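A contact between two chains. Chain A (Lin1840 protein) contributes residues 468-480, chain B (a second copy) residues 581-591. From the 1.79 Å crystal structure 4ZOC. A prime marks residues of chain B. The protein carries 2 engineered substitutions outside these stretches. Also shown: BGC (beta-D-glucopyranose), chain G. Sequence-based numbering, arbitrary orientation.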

ATOM      1  N   ASN A 468      -7.714 -24.847   0.033  1.00  7.76           N
ATOM      2  CA  ASN A 468      -8.552 -23.673   0.389  1.00  8.54           C
ATOM      3  C   ASN A 468      -8.044 -22.969   1.640  1.00  6.98           C
ATOM      4  O   ASN A 468      -8.188 -21.746   1.754  1.00  8.47           O
ATOM      5  N   GLU A 469      -7.379 -23.698   2.540  1.00  6.31           N
ATOM      6  CA  GLU A 469      -6.915 -23.077   3.801  1.00  7.55           C
ATOM      7  C   GLU A 469      -5.767 -22.068   3.605  1.00  7.48           C
ATOM      8  O   GLU A 469      -5.362 -21.381   4.526  1.00  8.94           O
ATOM      9  N   TRP A 470      -5.247 -21.977   2.386  1.00  6.29           N
ATOM     10  CA  TRP A 470      -4.250 -20.942   2.095  1.00  6.64           C
ATOM     11  C   TRP A 470      -4.865 -19.586   1.792  1.00  7.49           C
ATOM     12  O   TRP A 470      -4.155 -18.659   1.553  1.00  8.41           O
ATOM     13  N   GLY A 471      -6.205 -19.520   1.826  1.00  7.72           N
ATOM     14  CA  GLY A 471      -6.965 -18.297   1.703  1.00  6.58           C
ATOM     15  C   GLY A 471      -8.087 -18.299   2.718  1.00  6.56           C
ATOM     16  O   GLY A 471      -8.080 -19.056   3.692  1.00  8.14           O
ATOM     17  N   GLY A 472      -9.042 -17.436   2.483  1.00  5.77           N
ATOM     18  CA  GLY A 472     -10.076 -17.172   3.462  1.00  6.17           C
ATOM     19  C   GLY A 472      -9.560 -16.326   4.617  1.00  6.28           C
ATOM     20  O   GLY A 472      -8.517 -15.682   4.534  1.00  6.59           O
ATOM     21  N   GLU A 473     -10.345 -16.241   5.695  1.00  6.04           N
ATOM     22  CA  GLU A 473      -9.911 -15.448   6.805  1.00  6.04           C
ATOM     23  C   GLU A 473      -8.553 -15.932   7.439  1.00  7.40           C
ATOM     24  O   GLU A 473      -8.377 -17.115   7.726  1.00  7.40           O
ATOM     25  N   ALA A 474      -7.614 -14.991   7.639  1.00  6.02           N
ATOM     26  CA  ALA A 474      -6.317 -15.292   8.264  1.00  7.75           C
ATOM     27  C   ALA A 474      -5.509 -16.290   7.438  1.00  7.83           C
ATOM     28  O   ALA A 474      -4.707 -17.092   7.972  1.00  9.94           O
ATOM     29  N   GLY A 475      -5.698 -16.190   6.139  1.00 10.20           N
ATOM     30  CA  GLY A 475      -4.931 -16.907   5.121  1.00  6.60           C
ATOM     31  C   GLY A 475      -4.175 -15.928   4.214  1.00  7.08           C
ATOM     32  O   GLY A 475      -4.407 -15.869   3.021  1.00  7.27           O
ATOM     33  N   SER A 476      -3.322 -15.102   4.795  1.00  7.93           N
ATOM     34  CA  SER A 476      -2.554 -14.137   4.040  1.00  7.00           C
ATOM     35  C   SER A 476      -1.278 -14.794   3.544  1.00  7.14           C
ATOM     36  O   SER A 476      -0.527 -15.414   4.381  1.00  5.71           O
ATOM     37  N   LEU A 477      -0.944 -14.488   2.290  1.00  7.77           N
ATOM     38  CA  LEU A 477       0.286 -14.927   1.694  1.00  8.32           C
ATOM     39  C   LEU A 477       1.100 -13.757   1.272  1.00  8.49           C
ATOM     40  O   LEU A 477       0.659 -12.987   0.417  1.00  9.01           O
ATOM     41  N   ALA A 478       2.300 -13.623   1.802  1.00  7.46           N
ATOM     42  CA  ALA A 478       3.156 -12.538   1.329  1.00  7.62           C
ATOM     43  C   ALA A 478       3.601 -12.659  -0.091  1.00  9.03           C
ATOM     44  O   ALA A 478       3.669 -11.620  -0.797  1.00 11.24           O
ATOM     45  N   THR A 479       3.765 -13.880  -0.596  1.00  7.38           N
ATOM     46  CA  THR A 479       4.097 -14.093  -2.004  1.00  7.50           C
ATOM     47  C   THR A 479       2.972 -14.874  -2.652  1.00  6.89           C
ATOM     48  O   THR A 479       2.587 -15.988  -2.213  1.00  6.80           O
ATOM     49  N   ILE A 480       2.361 -14.263  -3.660  1.00  6.99           N
ATOM     50  CA  ILE A 480       1.160 -14.839  -4.257  1.00  6.53           C
ATOM     51  C   ILE A 480       1.513 -15.840  -5.383  1.00  7.06           C
ATOM     52  O   ILE A 480       1.195 -15.629  -6.590  1.00  5.55           O
TER
ATOM     53  N   GLU B 581      -1.643 -19.973  16.400  1.00 25.95           N
ATOM     54  CA  GLU B 581      -3.087 -19.960  16.229  1.00 19.88           C
ATOM     55  C   GLU B 581      -3.436 -19.299  14.898  1.00 15.89           C
ATOM     56  O   GLU B 581      -2.669 -18.394  14.464  1.00 14.13           O
ATOM     57  N   ARG B 582      -4.552 -19.744  14.300  1.00 12.25           N
ATOM     58  CA  ARG B 582      -4.957 -19.307  12.971  1.00 11.81           C
ATOM     59  C   ARG B 582      -5.481 -17.870  12.960  1.00  9.60           C
ATOM     60  O   ARG B 582      -5.014 -17.037  12.213  1.00 10.39           O
ATOM     61  N   TYR B 583      -6.387 -17.545  13.866  1.00 10.20           N
ATOM     62  CA  TYR B 583      -7.183 -16.346  13.761  1.00  9.66           C
ATOM     63  C   TYR B 583      -6.480 -15.143  14.450  1.00  9.84           C
ATOM     64  O   TYR B 583      -7.033 -14.435  15.340  1.00 11.90           O
ATOM     65  N   VAL B 584      -5.261 -14.857  14.021  1.00  8.71           N
ATOM     66  CA  VAL B 584      -4.506 -13.647  14.504  1.00  9.78           C
ATOM     67  C   VAL B 584      -3.797 -13.025  13.325  1.00  8.14           C
ATOM     68  O   VAL B 584      -3.655 -13.662  12.311  1.00  8.31           O
ATOM     69  N   SER B 585      -3.365 -11.795  13.426  1.00  8.76           N
ATOM     70  CA  SER B 585      -2.708 -11.093  12.348  1.00  8.40           C
ATOM     71  C   SER B 585      -1.333 -11.702  12.070  1.00  8.73           C
ATOM     72  O   SER B 585      -0.372 -11.510  12.868  1.00  8.17           O
ATOM     73  N   HIS B 586      -1.252 -12.493  10.985  1.00  7.60           N
ATOM     74  CA  HIS B 586      -0.021 -13.124  10.583  1.00  7.95           C
ATOM     75  C   HIS B 586      -0.090 -13.529   9.134  1.00  7.65           C
ATOM     76  O   HIS B 586      -1.176 -13.488   8.540  1.00  7.15           O
ATOM     77  N   TYR B 587       1.051 -13.861   8.576  1.00  6.62           N
ATOM     78  CA  TYR B 587       1.158 -14.471   7.290  1.00  8.10           C
ATOM     79  C   TYR B 587       1.343 -16.033   7.425  1.00  7.95           C
ATOM     80  O   TYR B 587       2.046 -16.522   8.332  1.00  7.95           O
ATOM     81  N   LEU B 588       0.813 -16.762   6.453  1.00  7.66           N
ATOM     82  CA  LEU B 588       1.014 -18.213   6.431  1.00  8.37           C
ATOM     83  C   LEU B 588       2.444 -18.567   6.093  1.00  8.48           C
ATOM     84  O   LEU B 588       2.945 -19.614   6.535  1.00 11.23           O
ATOM     85  N   ASP B 589       3.140 -17.704   5.355  1.00  9.06           N
ATOM     86  CA  ASP B 589       4.434 -18.036   4.720  1.00  8.67           C
ATOM     87  C   ASP B 589       5.710 -17.356   5.278  1.00  9.26           C
ATOM     88  O   ASP B 589       6.827 -17.786   4.953  1.00  8.99           O
ATOM     89  N   ILE B 590       5.574 -16.296   6.056  1.00  9.23           N
ATOM     90  CA  ILE B 590       6.686 -15.525   6.618  1.00  8.18           C
ATOM     91  C   ILE B 590       6.327 -15.009   8.005  1.00  8.48           C
ATOM     92  O   ILE B 590       5.151 -14.906   8.349  1.00  9.38           O
ATOM     93  N   PRO B 591       7.332 -14.661   8.792  1.00  7.49           N
ATOM     94  CA  PRO B 591       7.093 -13.924  10.039  1.00  8.99           C
ATOM     95  C   PRO B 591       6.540 -12.524   9.823  1.00  8.81           C
ATOM     96  O   PRO B 591       6.702 -11.915   8.707  1.00  8.39           O
TER

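This is a contact between two mostly irregular segments, in which side chains of chain B bind backbone atoms of chain A and small apolar contacts fill the spaces between, burying 702 Å² in total.

Arg582′ starts sideways, but its end comes nearer (chi1 t, chi2 p, chi3 t). Its guanidinium lies among carbonyls. NH2 donates to Glu469 O at 2.8 Å, and NH1 donates to Glu473 O at 3.0 Å. Ala474 O and Gly475 CA sit over one face of the group. Gly475 leaves room here: a CB would fall 2.9 Å from Arg582′ NH1.

Ala474 points toward chain B. Its CB lies 4.1 Å from Tyr583′ CD1. Tyr583′ (m) also has the glucose over one face of its ring. Glu473 extends (chi1 t, chi2 t) to the same sugar, accepting from BGC O6 through OE1 at 2.5 Å and from BGC O4 through OE2 at 2.7 Å. Thus both chains contact the ligand. Water 1 links Glu473 O (2.8 Å) to Tyr583′ OH (2.7 Å).

Leu588′ points toward chain A (m, t). Its CD1 is 4.2 Å from Trp470 CB, and its CB is 4.1 Å from Leu477 CD2. Its backbone is fixed as well: Leu588′ N donates to Ser476 O at 2.8 Å. Water 2 accepts from Ser476 N (2.9 Å) and donates to His586′ O (2.7 Å).

Asp589′, chi1 p, also points toward chain A. Its carboxylate accepts two backbone NH groups, from Ala478 N to OD1 at 2.9 Å and from Thr479 N to OD2 at 3.2 Å. Water 3 joins OD2 of Asp589′ to Thr479 OG1, both at 2.7 Å.

Ala478 points toward chain B. Its CB packs over the face of the Tyr587′ ring (m), 4.2 Å from the centroid, and lies 3.6 Å from Ile590′ CD1.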

ATOM      1  CB  ASN A 468     -10.060 -23.953   0.476  1.00  9.51           C
ATOM      2  CG  ASN A 468     -10.487 -24.472   1.802  1.00  8.55           C
ATOM      3  OD1 ASN A 468     -10.437 -23.766   2.807  1.00  9.09           O
ATOM      4  ND2 ASN A 468     -10.844 -25.729   1.845  1.00  9.89           N
ATOM      5  CB  GLU A 469      -6.429 -24.159   4.772  1.00 10.33           C
ATOM      6  CG  GLU A 469      -5.224 -24.904   4.285  1.00 14.38           C
ATOM      7  CD  GLU A 469      -4.711 -25.959   5.258  1.00 22.52           C
ATOM      8  OE1 GLU A 469      -5.374 -26.943   5.467  1.00 34.81           O
ATOM      9  OE2 GLU A 469      -3.655 -25.829   5.835  1.00 31.75           O
ATOM     10  CB  TRP A 470      -3.401 -21.394   0.960  1.00  7.06           C
ATOM     11  CG  TRP A 470      -2.591 -22.659   1.254  1.00  8.27           C
ATOM     12  CD1 TRP A 470      -2.343 -23.193   2.454  1.00  9.99           C
ATOM     13  CD2 TRP A 470      -1.931 -23.501   0.286  1.00 10.47           C
ATOM     14  NE1 TRP A 470      -1.632 -24.337   2.326  1.00 11.63           N
ATOM     15  CE2 TRP A 470      -1.370 -24.587   1.007  1.00 10.26           C
ATOM     16  CE3 TRP A 470      -1.835 -23.475  -1.122  1.00 11.34           C
ATOM     17  CZ2 TRP A 470      -0.612 -25.613   0.404  1.00 10.58           C
ATOM     18  CZ3 TRP A 470      -1.080 -24.526  -1.770  1.00 10.40           C
ATOM     19  CH2 TRP A 470      -0.476 -25.587  -0.981  1.00 10.33           C
ATOM     20  CB  GLU A 473     -10.990 -15.364   7.867  1.00  7.00           C
ATOM     21  CG  GLU A 473     -10.598 -14.522   9.106  1.00  7.11           C
ATOM     22  CD  GLU A 473     -11.688 -14.500  10.195  1.00  8.86           C
ATOM     23  OE1 GLU A 473     -12.824 -15.038   9.919  1.00  9.25           O
ATOM     24  OE2 GLU A 473     -11.428 -13.980  11.319  1.00 10.06           O
ATOM     25  CB  ALA A 474      -6.473 -15.734   9.722  1.00  9.85           C
ATOM     26  CB  SER A 476      -2.170 -12.957   4.964  1.00  6.87           C
ATOM     27  OG  SER A 476      -3.297 -12.118   5.254  1.00  8.19           O
ATOM     28  CB  LEU A 477       0.074 -15.780   0.468  1.00  9.25           C
ATOM     29  CG  LEU A 477      -0.430 -17.150   0.495  1.00 11.61           C
ATOM     30  CD1 LEU A 477      -0.408 -17.740  -0.935  1.00 11.79           C
ATOM     31  CD2 LEU A 477       0.490 -17.916   1.437  1.00 12.91           C
ATOM     32  CB  ALA A 478       4.348 -12.366   2.248  1.00  8.02           C
ATOM     33  CB  THR A 479       5.412 -14.864  -2.134  1.00  7.54           C
ATOM     34  OG1 THR A 479       6.443 -14.132  -1.430  1.00  7.49           O
ATOM     35  CG2 THR A 479       5.786 -15.119  -3.540  1.00  8.12           C
ATOM     36  CB  ILE A 480       0.185 -13.740  -4.767  1.00  5.76           C
ATOM     37  CG1 ILE A 480       0.882 -12.757  -5.689  1.00  5.91           C
ATOM     38  CG2 ILE A 480      -0.397 -13.008  -3.570  1.00  7.82           C
ATOM     39  CD1 ILE A 480      -0.050 -12.249  -6.763  1.00  5.94           C
TER
ATOM     40  CB  GLU B 581      -3.753 -19.181  17.326  1.00 20.55           C
ATOM     41  CG  GLU B 581      -3.643 -19.923  18.616  1.00 29.41           C
ATOM     42  CD  GLU B 581      -4.448 -19.217  19.648  1.00 41.75           C
ATOM     43  OE1 GLU B 581      -5.455 -18.578  19.224  1.00 55.53           O
ATOM     44  OE2 GLU B 581      -4.077 -19.281  20.843  1.00 49.69           O
ATOM     45  CB  ARG B 582      -5.988 -20.307  12.388  1.00 14.72           C
ATOM     46  CG  ARG B 582      -6.715 -19.837  11.121  1.00 18.88           C
ATOM     47  CD  ARG B 582      -5.868 -19.859   9.896  1.00 15.82           C
ATOM     48  NE  ARG B 582      -6.636 -19.476   8.683  1.00 15.66           N
ATOM     49  CZ  ARG B 582      -6.372 -19.931   7.455  1.00 11.33           C
ATOM     50  NH1 ARG B 582      -7.003 -19.443   6.396  1.00  9.33           N
ATOM     51  NH2 ARG B 582      -5.435 -20.863   7.273  1.00 15.06           N
ATOM     52  CB  TYR B 583      -8.629 -16.640  14.217  1.00 10.12           C
ATOM     53  CG  TYR B 583      -9.266 -17.568  13.218  1.00 10.37           C
ATOM     54  CD1 TYR B 583      -9.629 -17.104  11.941  1.00 12.16           C
ATOM     55  CD2 TYR B 583      -9.518 -18.900  13.507  1.00 12.00           C
ATOM     56  CE1 TYR B 583     -10.179 -17.940  11.007  1.00 13.48           C
ATOM     57  CE2 TYR B 583     -10.037 -19.794  12.542  1.00 12.29           C
ATOM     58  CZ  TYR B 583     -10.412 -19.296  11.339  1.00 15.09           C
ATOM     59  OH  TYR B 583     -10.903 -20.155  10.375  1.00 15.79           O
ATOM     60  CB  VAL B 584      -3.430 -13.936  15.624  1.00 12.28           C
ATOM     61  CG1 VAL B 584      -4.070 -14.548  16.870  1.00 12.83           C
ATOM     62  CG2 VAL B 584      -2.279 -14.794  15.146  1.00 14.15           C
ATOM     63  CB  SER B 585      -2.514  -9.605  12.768  1.00  9.69           C
ATOM     64  OG  SER B 585      -1.991  -8.856  11.743  1.00  8.96           O
ATOM     65  CB  HIS B 586       0.231 -14.343  11.458  1.00  8.74           C
ATOM     66  CG  HIS B 586      -0.615 -15.533  11.109  1.00  9.17           C
ATOM     67  ND1 HIS B 586      -1.953 -15.567  11.296  1.00 12.79           N
ATOM     68  CD2 HIS B 586      -0.273 -16.766  10.612  1.00 10.83           C
ATOM     69  CE1 HIS B 586      -2.435 -16.742  10.890  1.00 11.08           C
ATOM     70  NE2 HIS B 586      -1.425 -17.490  10.484  1.00 13.18           N
ATOM     71  CB  TYR B 587       2.366 -13.945   6.558  1.00  7.65           C
ATOM     72  CG  TYR B 587       2.304 -12.483   6.107  1.00  7.36           C
ATOM     73  CD1 TYR B 587       1.549 -12.096   5.020  1.00  7.42           C
ATOM     74  CD2 TYR B 587       2.974 -11.543   6.823  1.00  8.23           C
ATOM     75  CE1 TYR B 587       1.597 -10.785   4.567  1.00  8.62           C
ATOM     76  CE2 TYR B 587       3.005 -10.231   6.428  1.00 10.48           C
ATOM     77  CZ  TYR B 587       2.250  -9.849   5.323  1.00  8.22           C
ATOM     78  OH  TYR B 587       2.310  -8.529   5.008  1.00 10.23           O
ATOM     79  CB  LEU B 588       0.066 -18.896   5.441  1.00  8.18           C
ATOM     80  CG  LEU B 588      -1.428 -18.779   5.609  1.00  8.68           C
ATOM     81  CD1 LEU B 588      -2.138 -19.460   4.470  1.00  9.40           C
ATOM     82  CD2 LEU B 588      -1.881 -19.290   6.952  1.00 10.91           C
ATOM     83  CB  ASP B 589       4.379 -17.902   3.181  1.00  8.79           C
ATOM     84  CG  ASP B 589       3.978 -16.554   2.677  1.00  7.83           C
ATOM     85  OD1 ASP B 589       3.357 -15.779   3.404  1.00  8.51           O
ATOM     86  OD2 ASP B 589       4.258 -16.272   1.518  1.00  7.50           O
ATOM     87  CB  ILE B 590       7.102 -14.266   5.775  1.00  7.36           C
ATOM     88  CG1 ILE B 590       5.934 -13.294   5.617  1.00  7.27           C
ATOM     89  CG2 ILE B 590       7.619 -14.674   4.420  1.00  8.56           C
ATOM     90  CD1 ILE B 590       6.361 -11.904   5.175  1.00  6.92           C
ATOM     91  CB  PRO B 591       8.500 -13.834  10.674  1.00 11.33           C
ATOM     92  CG  PRO B 591       9.296 -14.912  10.001  1.00 10.23           C
ATOM     93  CD  PRO B 591       8.781 -14.898   8.597  1.00 11.10           C
TER
HETATM   94  C2  BGC G 801     -12.874 -17.865  15.406  1.00 15.65           C
HETATM   95  C3  BGC G 801     -12.725 -16.329  15.137  1.00 16.23           C
HETATM   96  C4  BGC G 801     -13.143 -15.922  13.676  1.00 14.35           C
HETATM   97  C5  BGC G 801     -14.537 -16.542  13.434  1.00 15.35           C
HETATM   98  C6  BGC G 801     -14.983 -16.178  12.054  1.00 15.55           C
HETATM   99  C1  BGC G 801     -14.285 -18.235  15.122  1.00 16.17           C
HETATM  100  O1  BGC G 801     -14.517 -19.630  15.433  1.00 19.65           O
HETATM  101  O2  BGC G 801     -12.552 -18.199  16.752  1.00 21.38           O
HETATM  102  O3  BGC G 801     -11.370 -15.925  15.427  1.00 19.15           O
HETATM  103  O4  BGC G 801     -13.081 -14.466  13.429  1.00 11.67           O
HETATM  104  O5  BGC G 801     -14.563 -17.972  13.753  1.00 15.20           O
HETATM  105  O6  BGC G 801     -14.114 -16.837  11.136  1.00 18.49           O
HETATM  106  O   HOH W   1      -9.884 -19.520   7.954  1.00 16.49           O
HETATM  107  O   HOH W   2      -2.367 -15.647   7.471  1.00 12.54           O
HETATM  108  O   HOH W   3       6.685 -15.119   1.026  1.00 11.43           O
HETATM  109  O   HOH W   4       4.173 -17.879  -0.352  1.00 24.05           O